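PDB 6BJ5: serine proteinase inhibitor 1 from Myxoma virus, which inhibits serine endopeptidases as a member of the poxviral branch of the serpin family and is important in the virulence of the virus. Local coordinates for residues V46-A51 against V61-V66; G52-R57 against V268-D273; V196-T201 against R233-N238; V200-Y205 against A211-V216. All blocks are in the same frame, centred on the assembly; numbering follows the deposited sequence.

Contact 1 of 4, residues V46-A51 against V61-V66; sequences VLRIAA and VPESVV
R48, near the C-terminal end of helix 37-49, reaches across to E63 in the loop that follows helix 53-58. NH2 of R48 lies 3.5 Å from OE2 of E63, a salt bridge whose hydrogen bond is weak by length although its N-H...O angle of 169° is close to straight. The carboxylate oxygen meets the guanidinium at its edge, in its plane, but the carboxylate itself is turned 56° out of that plane, so the second oxygen does not join in a two-pronged pairing. With CG anti to the backbone N (chi1 -179°) and an extended chain out to NE, R48 spans the gap and crosses the E63 side chain at about a right angle. CG of E63 also approaches NE of R48, at 4.0 Å. V61 supplies a different neighbour: its carbonyl oxygen sits over one face of the guanidinium, 4.0 Å from NE of R48, as a polar approach without a hydrogen bond.

Several polar groups find partners outside the pair. NH1 of R48 makes a weak hydrogen bond to the carbonyl of I59, and the backbone O of R48 accepts from N of A51 at 3.1 Å. The carbonyl of P62 is taken by the S45 hydroxyl, while that of E63 receives a weak bond from R97. The guanidinium is thus divided between two weak acceptors, E63 and the I59 carbonyl, and the link to E63 at the protein surface is probably a loose, solvent-screened attraction rather than a rigid clamp.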
loop_
_atom_site.group_PDB
_atom_site.type_symbol
_atom_site.label_atom_id
_atom_site.label_comp_id
_atom_site.label_asym_id
_atom_site.label_seq_id
_atom_site.Cartn_x
_atom_site.Cartn_y
_atom_site.Cartn_z
ATOM N N VAL A 46 -1.969 -15.238 -0.528
ATOM C CA VAL A 46 -1.281 -16.297 -1.268
ATOM C C VAL A 46 -0.445 -17.145 -0.319
ATOM O O VAL A 46 -0.537 -18.377 -0.327
ATOM C CB VAL A 46 -0.416 -15.686 -2.383
ATOM C CG1 VAL A 46 0.438 -16.758 -3.042
ATOM C CG2 VAL A 46 -1.300 -14.989 -3.416
ATOM N N LEU A 47 0.372 -16.495 0.531
ATOM C CA LEU A 47 1.212 -17.209 1.499
ATOM C C LEU A 47 0.408 -18.190 2.326
ATOM O O LEU A 47 0.947 -19.180 2.828
ATOM C CB LEU A 47 1.886 -16.214 2.442
ATOM C CG LEU A 47 2.868 -16.776 3.471
ATOM C CD1 LEU A 47 4.051 -17.397 2.779
ATOM C CD2 LEU A 47 3.356 -15.709 4.420
ATOM N N ARG A 48 -0.878 -17.936 2.451
ATOM C CA ARG A 48 -1.751 -18.714 3.302
ATOM C C ARG A 48 -2.107 -20.049 2.649
ATOM O O ARG A 48 -2.294 -21.052 3.344
ATOM C CB ARG A 48 -2.952 -17.826 3.619
ATOM C CG ARG A 48 -3.970 -18.371 4.491
ATOM C CD ARG A 48 -5.008 -17.298 4.760
ATOM N NE ARG A 48 -6.218 -17.965 5.200
ATOM C CZ ARG A 48 -6.400 -18.419 6.432
ATOM N NH1 ARG A 48 -5.448 -18.254 7.361
ATOM N NH2 ARG A 48 -7.531 -19.050 6.718
ATOM N N ILE A 49 -2.158 -20.091 1.317
ATOM C CA ILE A 49 -2.420 -21.330 0.603
ATOM C C ILE A 49 -1.300 -22.330 0.833
ATOM O O ILE A 49 -1.505 -23.533 0.691
ATOM C CB ILE A 49 -2.589 -21.019 -0.903
ATOM C CG1 ILE A 49 -3.754 -20.050 -1.122
ATOM C CG2 ILE A 49 -2.806 -22.280 -1.715
ATOM C CD1 ILE A 49 -5.077 -20.608 -0.673
ATOM N N ALA A 50 -0.125 -21.864 1.235
ATOM C CA ALA A 50 0.992 -22.749 1.515
ATOM C C ALA A 50 1.096 -23.155 2.982
ATOM O O ALA A 50 1.827 -24.105 3.297
ATOM C CB ALA A 50 2.304 -22.078 1.085
ATOM N N ALA A 51 0.416 -22.457 3.888
ATOM C CA ALA A 51 0.615 -22.670 5.315
ATOM C C ALA A 51 -0.366 -23.703 5.878
ATOM O O ALA A 51 -1.388 -24.042 5.272
ATOM C CB ALA A 51 0.473 -21.351 6.080
ATOM N N VAL A 61 -6.305 -13.342 7.326
ATOM C CA VAL A 61 -6.447 -12.566 6.094
ATOM C C VAL A 61 -7.635 -13.102 5.302
ATOM O O VAL A 61 -7.930 -14.301 5.401
ATOM C CB VAL A 61 -5.133 -12.612 5.287
ATOM C CG1 VAL A 61 -5.347 -12.324 3.823
ATOM C CG2 VAL A 61 -4.167 -11.585 5.837
ATOM N N PRO A 62 -8.370 -12.265 4.562
ATOM C CA PRO A 62 -9.419 -12.784 3.657
ATOM C C PRO A 62 -8.864 -13.849 2.705
ATOM O O PRO A 62 -7.817 -13.665 2.080
ATOM C CB PRO A 62 -9.876 -11.534 2.890
ATOM C CG PRO A 62 -9.538 -10.358 3.825
ATOM C CD PRO A 62 -8.319 -10.787 4.607
ATOM N N GLU A 63 -9.572 -14.974 2.569
ATOM C CA GLU A 63 -9.085 -15.960 1.613
ATOM C C GLU A 63 -9.261 -15.525 0.168
ATOM O O GLU A 63 -8.549 -16.032 -0.706
ATOM C CB GLU A 63 -9.787 -17.294 1.824
ATOM C CG GLU A 63 -9.633 -17.868 3.213
ATOM C CD GLU A 63 -9.865 -19.371 3.234
ATOM O OE1 GLU A 63 -10.024 -19.962 2.136
ATOM O OE2 GLU A 63 -9.884 -19.958 4.342
ATOM N N SER A 64 -10.177 -14.603 -0.103
ATOM C CA SER A 64 -10.371 -14.053 -1.439
ATOM C C SER A 64 -10.218 -12.551 -1.309
ATOM O O SER A 64 -10.910 -11.926 -0.497
ATOM C CB SER A 64 -11.735 -14.422 -2.030
ATOM O OG SER A 64 -12.014 -13.625 -3.168
ATOM N N VAL A 65 -9.331 -11.971 -2.086
ATOM C CA VAL A 65 -9.225 -10.520 -2.118
ATOM C C VAL A 65 -10.012 -9.996 -3.303
ATOM O O VAL A 65 -10.096 -10.645 -4.355
ATOM C CB VAL A 65 -7.757 -10.053 -2.165
ATOM C CG1 VAL A 65 -6.972 -10.630 -0.972
ATOM C CG2 VAL A 65 -7.108 -10.390 -3.531
ATOM N N VAL A 66 -10.617 -8.824 -3.117
ATOM C CA VAL A 66 -11.330 -8.185 -4.201
ATOM C C VAL A 66 -10.367 -7.980 -5.356
ATOM O O VAL A 66 -9.156 -7.815 -5.167
ATOM C CB VAL A 66 -11.930 -6.853 -3.719
ATOM C CG1 VAL A 66 -12.534 -6.034 -4.883
ATOM C CG2 VAL A 66 -12.957 -7.115 -2.629
#

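Contact 2 of 4, residues G52-R57 against V268-D273; sequences GGNTKR and VRDAFD
N54 and D270 provide the direct hydrogen bond between helix 53-58 and the loop after helix 260-265. ND2 of N54 donates to OD2 of D270 at 2.9 Å, and the bond is bent, with an angle of 145° at the hydrogen. The amide comes from above the carboxylate plane, and the two flat groups are turned 74° against each other. The other end of the same amide is held from within the helix: NE of R57 donates to OD1 of N54 at 3.0 Å, with a weaker second bond from NH2. This grip on OD1 fixes which way the amide faces and leaves ND2 directed at D270. The second carboxylate oxygen, OD1 of D270, forms a salt bridge with R276. E58, one residue beyond the helical segment, accepts through OE1 from the backbone N of both R269 and D270.

A water makes the indirect polar link. It donates to the carbonyl O of T55 at 3.0 Å and accepts from the backbone N of A271 at 3.2 Å.

Van der Waals packing centres on T55. Its OG1 lies against CB of D270 at 3.1 Å, but the hydroxyl finds its polar partner in the backbone N of D278. The T55 methyl, CG2, swings to the other side, anti to the backbone N, and touches CB of A271 at 4.0 Å.

The buried D270 carboxylate is thus met by the N54 amide and by R276, which would be expected to stabilise its negative charge. Loop and helix are tied by N54, E58 and the water, more through polar bonds than apolar packing.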
loop_
_atom_site.group_PDB
_atom_site.type_symbol
_atom_site.label_atom_id
_atom_site.label_comp_id
_atom_site.label_asym_id
_atom_site.label_seq_id
_atom_site.Cartn_x
_atom_site.Cartn_y
_atom_site.Cartn_z
ATOM N N GLY A 52 -0.025 -24.233 7.047
ATOM C CA GLY A 52 -0.935 -25.101 7.763
ATOM C C GLY A 52 -0.833 -24.863 9.256
ATOM O O GLY A 52 0.100 -24.209 9.743
ATOM N N GLY A 53 -1.836 -25.376 9.977
ATOM C CA GLY A 53 -1.748 -25.365 11.429
ATOM C C GLY A 53 -1.786 -23.969 12.025
ATOM O O GLY A 53 -2.618 -23.125 11.665
ATOM N N ASN A 54 -0.891 -23.741 12.995
ATOM C CA ASN A 54 -0.842 -22.438 13.644
ATOM C C ASN A 54 -0.305 -21.354 12.713
ATOM O O ASN A 54 -0.728 -20.194 12.802
ATOM C CB ASN A 54 0.017 -22.484 14.901
ATOM C CG ASN A 54 -0.286 -21.323 15.832
ATOM O OD1 ASN A 54 -1.462 -20.944 16.032
ATOM N ND2 ASN A 54 0.765 -20.697 16.345
ATOM N N THR A 55 0.681 -21.682 11.877
ATOM C CA THR A 55 1.248 -20.669 10.991
ATOM C C THR A 55 0.158 -20.050 10.125
ATOM O O THR A 55 0.058 -18.821 10.006
ATOM C CB THR A 55 2.379 -21.275 10.160
ATOM O OG1 THR A 55 3.400 -21.739 11.048
ATOM C CG2 THR A 55 2.999 -20.243 9.225
ATOM N N LYS A 56 -0.711 -20.891 9.566
ATOM C CA LYS A 56 -1.804 -20.407 8.737
ATOM C C LYS A 56 -2.795 -19.584 9.557
ATOM O O LYS A 56 -3.250 -18.513 9.130
ATOM C CB LYS A 56 -2.491 -21.622 8.094
ATOM C CG LYS A 56 -3.686 -21.314 7.183
ATOM C CD LYS A 56 -4.192 -22.600 6.543
ATOM C CE LYS A 56 -5.583 -22.446 5.948
ATOM N NZ LYS A 56 -5.978 -23.625 5.107
ATOM N N ARG A 57 -3.153 -20.079 10.741
ATOM C CA ARG A 57 -4.114 -19.373 11.569
ATOM C C ARG A 57 -3.650 -17.954 11.861
ATOM O O ARG A 57 -4.465 -17.026 11.864
ATOM C CB ARG A 57 -4.350 -20.132 12.871
ATOM C CG ARG A 57 -5.387 -19.496 13.764
ATOM C CD ARG A 57 -5.302 -20.049 15.168
ATOM N NE ARG A 57 -4.095 -19.623 15.872
ATOM C CZ ARG A 57 -4.020 -18.502 16.586
ATOM N NH1 ARG A 57 -5.092 -17.701 16.665
ATOM N NH2 ARG A 57 -2.883 -18.177 17.211
ATOM N N VAL A 268 1.804 -12.334 13.484
ATOM C CA VAL A 268 2.342 -13.263 12.489
ATOM C C VAL A 268 3.768 -13.608 12.922
ATOM O O VAL A 268 4.718 -12.879 12.643
ATOM C CB VAL A 268 2.284 -12.687 11.075
ATOM C CG1 VAL A 268 2.837 -13.709 10.088
ATOM C CG2 VAL A 268 0.829 -12.269 10.696
ATOM N N ARG A 269 3.918 -14.705 13.640
ATOM C CA ARG A 269 5.219 -15.022 14.210
ATOM C C ARG A 269 5.770 -16.351 13.727
ATOM O O ARG A 269 6.980 -16.454 13.492
ATOM C CB ARG A 269 5.126 -15.036 15.742
ATOM C CG ARG A 269 4.736 -13.705 16.393
ATOM C CD ARG A 269 4.848 -13.806 17.905
ATOM N NE ARG A 269 4.370 -12.628 18.622
ATOM C CZ ARG A 269 5.097 -11.551 18.899
ATOM N NH1 ARG A 269 6.362 -11.477 18.511
ATOM N NH2 ARG A 269 4.553 -10.545 19.573
ATOM N N ASP A 270 4.910 -17.373 13.571
ATOM C CA ASP A 270 5.398 -18.707 13.224
ATOM C C ASP A 270 6.047 -18.722 11.847
ATOM O O ASP A 270 7.057 -19.409 11.633
ATOM C CB ASP A 270 4.268 -19.745 13.267
ATOM C CG ASP A 270 4.016 -20.299 14.659
ATOM O OD1 ASP A 270 4.749 -19.929 15.599
ATOM O OD2 ASP A 270 3.140 -21.185 14.794
ATOM N N ALA A 271 5.493 -17.961 10.906
ATOM C CA ALA A 271 6.038 -17.948 9.558
ATOM C C ALA A 271 7.518 -17.601 9.552
ATOM O O ALA A 271 8.262 -18.113 8.713
ATOM C CB ALA A 271 5.254 -16.962 8.687
ATOM N N PHE A 272 7.977 -16.795 10.512
ATOM C CA PHE A 272 9.376 -16.371 10.559
ATOM C C PHE A 272 10.261 -17.299 11.370
ATOM O O PHE A 272 11.488 -17.155 11.321
ATOM C CB PHE A 272 9.520 -14.963 11.160
ATOM C CG PHE A 272 8.817 -13.903 10.382
ATOM C CD1 PHE A 272 7.475 -13.627 10.615
ATOM C CD2 PHE A 272 9.487 -13.196 9.389
ATOM C CE1 PHE A 272 6.820 -12.647 9.883
ATOM C CE2 PHE A 272 8.839 -12.223 8.656
ATOM C CZ PHE A 272 7.499 -11.948 8.907
ATOM N N ASP A 273 9.680 -18.244 12.103
ATOM C CA ASP A 273 10.467 -19.057 13.010
ATOM C C ASP A 273 10.749 -20.378 12.322
ATOM O O ASP A 273 9.802 -21.143 12.061
ATOM C CB ASP A 273 9.701 -19.279 14.309
ATOM C CG ASP A 273 10.445 -20.149 15.299
ATOM O OD1 ASP A 273 11.562 -20.632 14.991
ATOM O OD2 ASP A 273 9.890 -20.344 16.406
HETATM O O HOH W 1 2.400 -17.338 11.275
#

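Contact 3 of 4, residues V196-T201 against R233-N238; sequences VGYSVT and RFWIRN
NE1 of W235 donates to OH of Y198 at 2.8 Å, joining helix 229-238 to strand 198-204 by a nearly straight bond with an angle of 169° at the hydrogen. The hydroxyl lies almost in the indole plane, meeting it at the edge, so the indole's N-H is satisfied in a buried setting. Y198 reaches this point because its CG sits in the crowded position between the backbone N and the carbonyl carbon (chi1 64°), which sends the ring toward the helix. The two aromatic side chains cross at about a right angle, and their ring contact is oblique, with CE1 of Y198 3.9 Å from CE2 of W235.

V200, two residues further along the same side of the strand, uses another surface of the tryptophan. Its CG2 lies over one face of the indole, 3.7 Å from the centroid of the five-membered ring and only 4° from the ring normal, a CH-pi contact. The indole is therefore held at its edge by the phenol and covered on a face by a methyl group.

Around these side chains, F191 of strand 188-191 meets both the Y198 and W235 rings, and V215 of strand 210-217 touches the same two side chains. Helix 229-238 thus packs on the three-stranded sheet through W235, which meets side chains of all three strands; L19 of the second chain also packs on W235.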
loop_
_atom_site.group_PDB
_atom_site.type_symbol
_atom_site.label_atom_id
_atom_site.label_comp_id
_atom_site.label_asym_id
_atom_site.label_seq_id
_atom_site.Cartn_x
_atom_site.Cartn_y
_atom_site.Cartn_z
ATOM N N VAL A 196 -8.780 14.568 17.203
ATOM C CA VAL A 196 -8.402 15.786 17.884
ATOM C C VAL A 196 -8.619 16.908 16.896
ATOM O O VAL A 196 -7.796 17.807 16.760
ATOM C CB VAL A 196 -6.950 15.715 18.358
ATOM C CG1 VAL A 196 -6.807 14.736 19.507
ATOM C CG2 VAL A 196 -6.067 15.273 17.198
ATOM N N GLY A 197 -9.751 16.846 16.207
ATOM C CA GLY A 197 -10.103 17.826 15.197
ATOM C C GLY A 197 -9.392 17.604 13.872
ATOM O O GLY A 197 -8.159 17.661 13.777
ATOM N N TYR A 198 -10.187 17.392 12.830
ATOM C CA TYR A 198 -9.700 17.087 11.492
ATOM C C TYR A 198 -10.893 17.084 10.549
ATOM O O TYR A 198 -12.049 17.083 10.979
ATOM C CB TYR A 198 -8.970 15.734 11.440
ATOM C CG TYR A 198 -9.813 14.495 11.742
ATOM C CD1 TYR A 198 -10.500 13.825 10.725
ATOM C CD2 TYR A 198 -9.889 13.983 13.030
ATOM C CE1 TYR A 198 -11.250 12.695 10.988
ATOM C CE2 TYR A 198 -10.643 12.856 13.305
ATOM C CZ TYR A 198 -11.317 12.215 12.278
ATOM O OH TYR A 198 -12.067 11.096 12.547
ATOM N N SER A 199 -10.598 17.054 9.258
ATOM C CA SER A 199 -11.612 16.888 8.234
ATOM C C SER A 199 -11.257 15.691 7.368
ATOM O O SER A 199 -10.126 15.203 7.376
ATOM C CB SER A 199 -11.730 18.122 7.351
ATOM O OG SER A 199 -10.532 18.267 6.636
ATOM N N VAL A 200 -12.244 15.221 6.615
ATOM C CA VAL A 200 -12.044 14.163 5.634
ATOM C C VAL A 200 -12.812 14.570 4.389
ATOM O O VAL A 200 -13.953 15.033 4.483
ATOM C CB VAL A 200 -12.510 12.784 6.153
ATOM C CG1 VAL A 200 -12.274 11.702 5.113
ATOM C CG2 VAL A 200 -11.802 12.431 7.444
ATOM N N THR A 201 -12.180 14.429 3.229
ATOM C CA THR A 201 -12.743 14.920 1.984
ATOM C C THR A 201 -12.498 13.885 0.897
ATOM O O THR A 201 -11.384 13.377 0.767
ATOM C CB THR A 201 -12.097 16.268 1.610
ATOM O OG1 THR A 201 -12.289 17.208 2.681
ATOM C CG2 THR A 201 -12.674 16.815 0.308
ATOM N N ARG A 233 -15.247 3.523 7.469
ATOM C CA ARG A 233 -16.652 3.467 7.071
ATOM C C ARG A 233 -17.451 4.562 7.768
ATOM O O ARG A 233 -18.377 5.134 7.181
ATOM C CB ARG A 233 -17.238 2.087 7.363
ATOM C CG ARG A 233 -16.650 0.924 6.534
ATOM C CD ARG A 233 -17.450 -0.341 6.809
ATOM N NE ARG A 233 -17.552 -0.503 8.256
ATOM C CZ ARG A 233 -16.780 -1.294 8.992
ATOM N NH1 ARG A 233 -15.838 -2.035 8.415
ATOM N NH2 ARG A 233 -16.952 -1.339 10.312
ATOM N N PHE A 234 -17.089 4.871 9.019
ATOM C CA PHE A 234 -17.667 6.009 9.729
ATOM C C PHE A 234 -17.484 7.290 8.931
ATOM O O PHE A 234 -18.454 8.014 8.666
ATOM C CB PHE A 234 -16.996 6.126 11.098
ATOM C CG PHE A 234 -17.420 7.320 11.910
ATOM C CD1 PHE A 234 -16.630 7.746 12.969
ATOM C CD2 PHE A 234 -18.598 8.003 11.654
ATOM C CE1 PHE A 234 -16.991 8.830 13.739
ATOM C CE2 PHE A 234 -18.952 9.091 12.418
ATOM C CZ PHE A 234 -18.152 9.500 13.462
ATOM N N TRP A 235 -16.240 7.570 8.520
ATOM C CA TRP A 235 -15.973 8.699 7.636
ATOM C C TRP A 235 -16.904 8.682 6.440
ATOM O O TRP A 235 -17.517 9.698 6.112
ATOM C CB TRP A 235 -14.517 8.685 7.163
ATOM C CG TRP A 235 -13.518 8.997 8.217
ATOM C CD1 TRP A 235 -13.754 9.606 9.416
ATOM C CD2 TRP A 235 -12.119 8.692 8.184
ATOM N NE1 TRP A 235 -12.587 9.713 10.123
ATOM C CE2 TRP A 235 -11.565 9.157 9.394
ATOM C CE3 TRP A 235 -11.278 8.080 7.245
ATOM C CZ2 TRP A 235 -10.197 9.034 9.695
ATOM C CZ3 TRP A 235 -9.907 7.943 7.551
ATOM C CH2 TRP A 235 -9.387 8.418 8.766
ATOM N N ILE A 236 -17.031 7.529 5.771
ATOM C CA ILE A 236 -17.812 7.530 4.538
ATOM C C ILE A 236 -19.282 7.806 4.821
ATOM O O ILE A 236 -19.966 8.445 4.009
ATOM C CB ILE A 236 -17.604 6.218 3.768
ATOM C CG1 ILE A 236 -16.165 6.169 3.240
ATOM C CG2 ILE A 236 -18.633 6.108 2.624
ATOM C CD1 ILE A 236 -15.749 4.852 2.650
ATOM N N ARG A 237 -19.795 7.346 5.967
ATOM C CA ARG A 237 -21.208 7.557 6.251
ATOM C C ARG A 237 -21.470 9.006 6.635
ATOM O O ARG A 237 -22.493 9.577 6.252
ATOM C CB ARG A 237 -21.706 6.622 7.362
ATOM C CG ARG A 237 -21.649 5.123 7.050
ATOM C CD ARG A 237 -22.238 4.243 8.167
ATOM N NE ARG A 237 -21.822 4.647 9.505
ATOM C CZ ARG A 237 -20.995 3.948 10.278
ATOM N NH1 ARG A 237 -20.468 2.811 9.838
ATOM N NH2 ARG A 237 -20.678 4.401 11.485
ATOM N N ASN A 238 -20.562 9.616 7.390
ATOM C CA ASN A 238 -20.804 10.933 7.964
ATOM C C ASN A 238 -20.260 12.099 7.141
ATOM O O ASN A 238 -20.447 13.251 7.548
ATOM C CB ASN A 238 -20.251 11.002 9.385
ATOM C CG ASN A 238 -21.102 10.233 10.367
ATOM O OD1 ASN A 238 -21.661 9.184 10.043
ATOM N ND2 ASN A 238 -21.263 10.795 11.561
#

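Contact 4 of 4, residues V200-Y205 against A211-V216; sequences VTELPY and AMLLVV
The antiparallel beta hairpin of strands 198-204 and 210-217 belongs to sheet B of the serpin fold. Two hydrogen-bonded pairs carry it. T201 and L214 exchange bonds, T201 N to L214 O and L214 N to T201 O, both 2.8 Å; L203 and M212 do likewise, with L203 N to M212 O at 2.7 Å. Between and beyond them lie the non-hydrogen-bonded pairs V200-V215, E202-L213 and P204-A211. A water is hydrogen-bonded to T201 OG1 and donates to the carbonyl O of L214, giving that oxygen a partner besides T201 N.

On the face bearing V200 and V215, CG2 of each valine meets the other at 4.1 Å, the side chains lying side by side. E202, on that face too, has CG anti to the backbone N (chi1 -173°), and its extended chain runs obliquely across L213, OE1 of E202 coming 3.6 Å from CD2 of L213. Its carboxylate is held by Y21 and K23 of the second chain.

At the far end Y205 folds back, CD2 lying 3.5 Å from CA of A211. Its hydroxyl nears CE of M212 at 3.6 Å and hydrogen-bonds T306, while its ring stacks on W154.

Strand 188-191 flanks strand 198-204, and a strand of the second chain pairs antiparallel with A211, M212, L213 and V215, continuing the sheet. Helix 229-238 lies over the face bearing V200 and V215, whereas M248 of strand 243-258 touches L203 and L214 on the other.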
loop_
_atom_site.group_PDB
_atom_site.type_symbol
_atom_site.label_atom_id
_atom_site.label_comp_id
_atom_site.label_asym_id
_atom_site.label_seq_id
_atom_site.Cartn_x
_atom_site.Cartn_y
_atom_site.Cartn_z
ATOM N N VAL A 200 -12.244 15.221 6.615
ATOM C CA VAL A 200 -12.044 14.163 5.634
ATOM C C VAL A 200 -12.812 14.570 4.389
ATOM O O VAL A 200 -13.953 15.033 4.483
ATOM C CB VAL A 200 -12.510 12.784 6.153
ATOM C CG1 VAL A 200 -12.274 11.702 5.113
ATOM C CG2 VAL A 200 -11.802 12.431 7.444
ATOM N N THR A 201 -12.180 14.429 3.229
ATOM C CA THR A 201 -12.743 14.920 1.984
ATOM C C THR A 201 -12.498 13.885 0.897
ATOM O O THR A 201 -11.384 13.377 0.767
ATOM C CB THR A 201 -12.097 16.268 1.610
ATOM O OG1 THR A 201 -12.289 17.208 2.681
ATOM C CG2 THR A 201 -12.674 16.815 0.308
ATOM N N GLU A 202 -13.516 13.611 0.083
ATOM C CA GLU A 202 -13.431 12.557 -0.917
ATOM C C GLU A 202 -13.213 13.163 -2.292
ATOM O O GLU A 202 -14.097 13.820 -2.845
ATOM C CB GLU A 202 -14.682 11.672 -0.903
ATOM C CG GLU A 202 -14.493 10.489 -1.821
ATOM C CD GLU A 202 -15.530 9.419 -1.683
ATOM O OE1 GLU A 202 -15.739 8.929 -0.551
ATOM O OE2 GLU A 202 -16.072 9.006 -2.721
ATOM N N LEU A 203 -12.057 12.891 -2.857
ATOM C CA LEU A 203 -11.720 13.294 -4.210
ATOM C C LEU A 203 -11.932 12.107 -5.127
ATOM O O LEU A 203 -11.129 11.166 -5.104
ATOM C CB LEU A 203 -10.269 13.764 -4.271
ATOM C CG LEU A 203 -9.866 14.838 -3.269
ATOM C CD1 LEU A 203 -8.357 14.881 -3.183
ATOM C CD2 LEU A 203 -10.381 16.175 -3.744
ATOM N N PRO A 204 -13.009 12.055 -5.898
ATOM C CA PRO A 204 -13.217 10.901 -6.775
ATOM C C PRO A 204 -12.355 10.931 -8.026
ATOM O O PRO A 204 -12.117 11.979 -8.627
ATOM C CB PRO A 204 -14.702 11.011 -7.140
ATOM C CG PRO A 204 -15.015 12.459 -7.012
ATOM C CD PRO A 204 -14.188 12.944 -5.853
ATOM N N TYR A 205 -11.944 9.737 -8.455
ATOM C CA TYR A 205 -11.219 9.587 -9.708
ATOM C C TYR A 205 -12.225 9.421 -10.830
ATOM O O TYR A 205 -13.418 9.249 -10.590
ATOM C CB TYR A 205 -10.269 8.387 -9.671
ATOM C CG TYR A 205 -9.118 8.579 -8.728
ATOM C CD1 TYR A 205 -8.070 9.425 -9.045
ATOM C CD2 TYR A 205 -9.113 7.946 -7.489
ATOM C CE1 TYR A 205 -7.043 9.621 -8.159
ATOM C CE2 TYR A 205 -8.098 8.127 -6.606
ATOM C CZ TYR A 205 -7.068 8.971 -6.939
ATOM O OH TYR A 205 -6.048 9.162 -6.044
ATOM N N ALA A 211 -11.299 6.352 -5.221
ATOM C CA ALA A 211 -11.336 7.741 -4.789
ATOM C C ALA A 211 -10.271 7.973 -3.730
ATOM O O ALA A 211 -9.827 7.039 -3.057
ATOM C CB ALA A 211 -12.721 8.105 -4.244
ATOM N N MET A 212 -9.915 9.240 -3.541
ATOM C CA MET A 212 -8.958 9.612 -2.510
ATOM C C MET A 212 -9.682 10.280 -1.357
ATOM O O MET A 212 -10.434 11.236 -1.551
ATOM C CB MET A 212 -7.848 10.515 -3.046
ATOM C CG MET A 212 -6.879 10.941 -1.947
ATOM S SD MET A 212 -5.421 11.865 -2.480
ATOM C CE MET A 212 -4.424 10.532 -3.150
ATOM N N LEU A 213 -9.488 9.736 -0.174
ATOM C CA LEU A 213 -9.895 10.381 1.054
ATOM C C LEU A 213 -8.708 11.197 1.515
ATOM O O LEU A 213 -7.603 10.660 1.665
ATOM C CB LEU A 213 -10.297 9.348 2.107
ATOM C CG LEU A 213 -11.463 8.433 1.703
ATOM C CD1 LEU A 213 -11.724 7.429 2.788
ATOM C CD2 LEU A 213 -12.728 9.242 1.395
ATOM N N LEU A 214 -8.925 12.490 1.700
ATOM C CA LEU A 214 -7.904 13.394 2.193
ATOM C C LEU A 214 -8.304 13.771 3.619
ATOM O O LEU A 214 -9.427 14.233 3.858
ATOM C CB LEU A 214 -7.782 14.597 1.265
ATOM C CG LEU A 214 -6.933 15.805 1.682
ATOM C CD1 LEU A 214 -5.446 15.471 1.656
ATOM C CD2 LEU A 214 -7.217 16.988 0.792
ATOM N N VAL A 215 -7.402 13.515 4.553
ATOM C CA VAL A 215 -7.587 13.672 5.987
ATOM C C VAL A 215 -6.640 14.770 6.451
ATOM O O VAL A 215 -5.416 14.585 6.397
ATOM C CB VAL A 215 -7.294 12.348 6.718
ATOM C CG1 VAL A 215 -7.517 12.464 8.241
ATOM C CG2 VAL A 215 -8.137 11.210 6.126
ATOM N N VAL A 216 -7.178 15.897 6.912
ATOM C CA VAL A 216 -6.349 17.029 7.333
ATOM C C VAL A 216 -6.555 17.233 8.829
ATOM O O VAL A 216 -7.594 17.777 9.235
ATOM C CB VAL A 216 -6.678 18.312 6.556
ATOM C CG1 VAL A 216 -5.774 19.440 7.056
ATOM C CG2 VAL A 216 -6.565 18.125 5.033
HETATM O O HOH W 2 -10.309 17.038 4.331
#

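Overall arrangement
From the N terminus, contact 1 closes a short loop around helix 53-58, tying the end of helix 37-49 to the segment leading to strand 73-81. Contact 2 starts within that loop and ends more than 200 residues later, joining helix 53-58 to the loop between helix 260-265 and strand 293-302, so the two cross along the chain; they also touch, NH1 of R48 lying 2.8 Å from O of K56. The long excursion closed by contact 2 contains contacts 3 and 4. These set out from the same strand, 198-204: contact 4 closes the hairpin, and contact 3 the wider turn back to helix 229-238. Contacts 2 and 4, with centres about 36 Å apart, lie on opposite sides of the chain's centre.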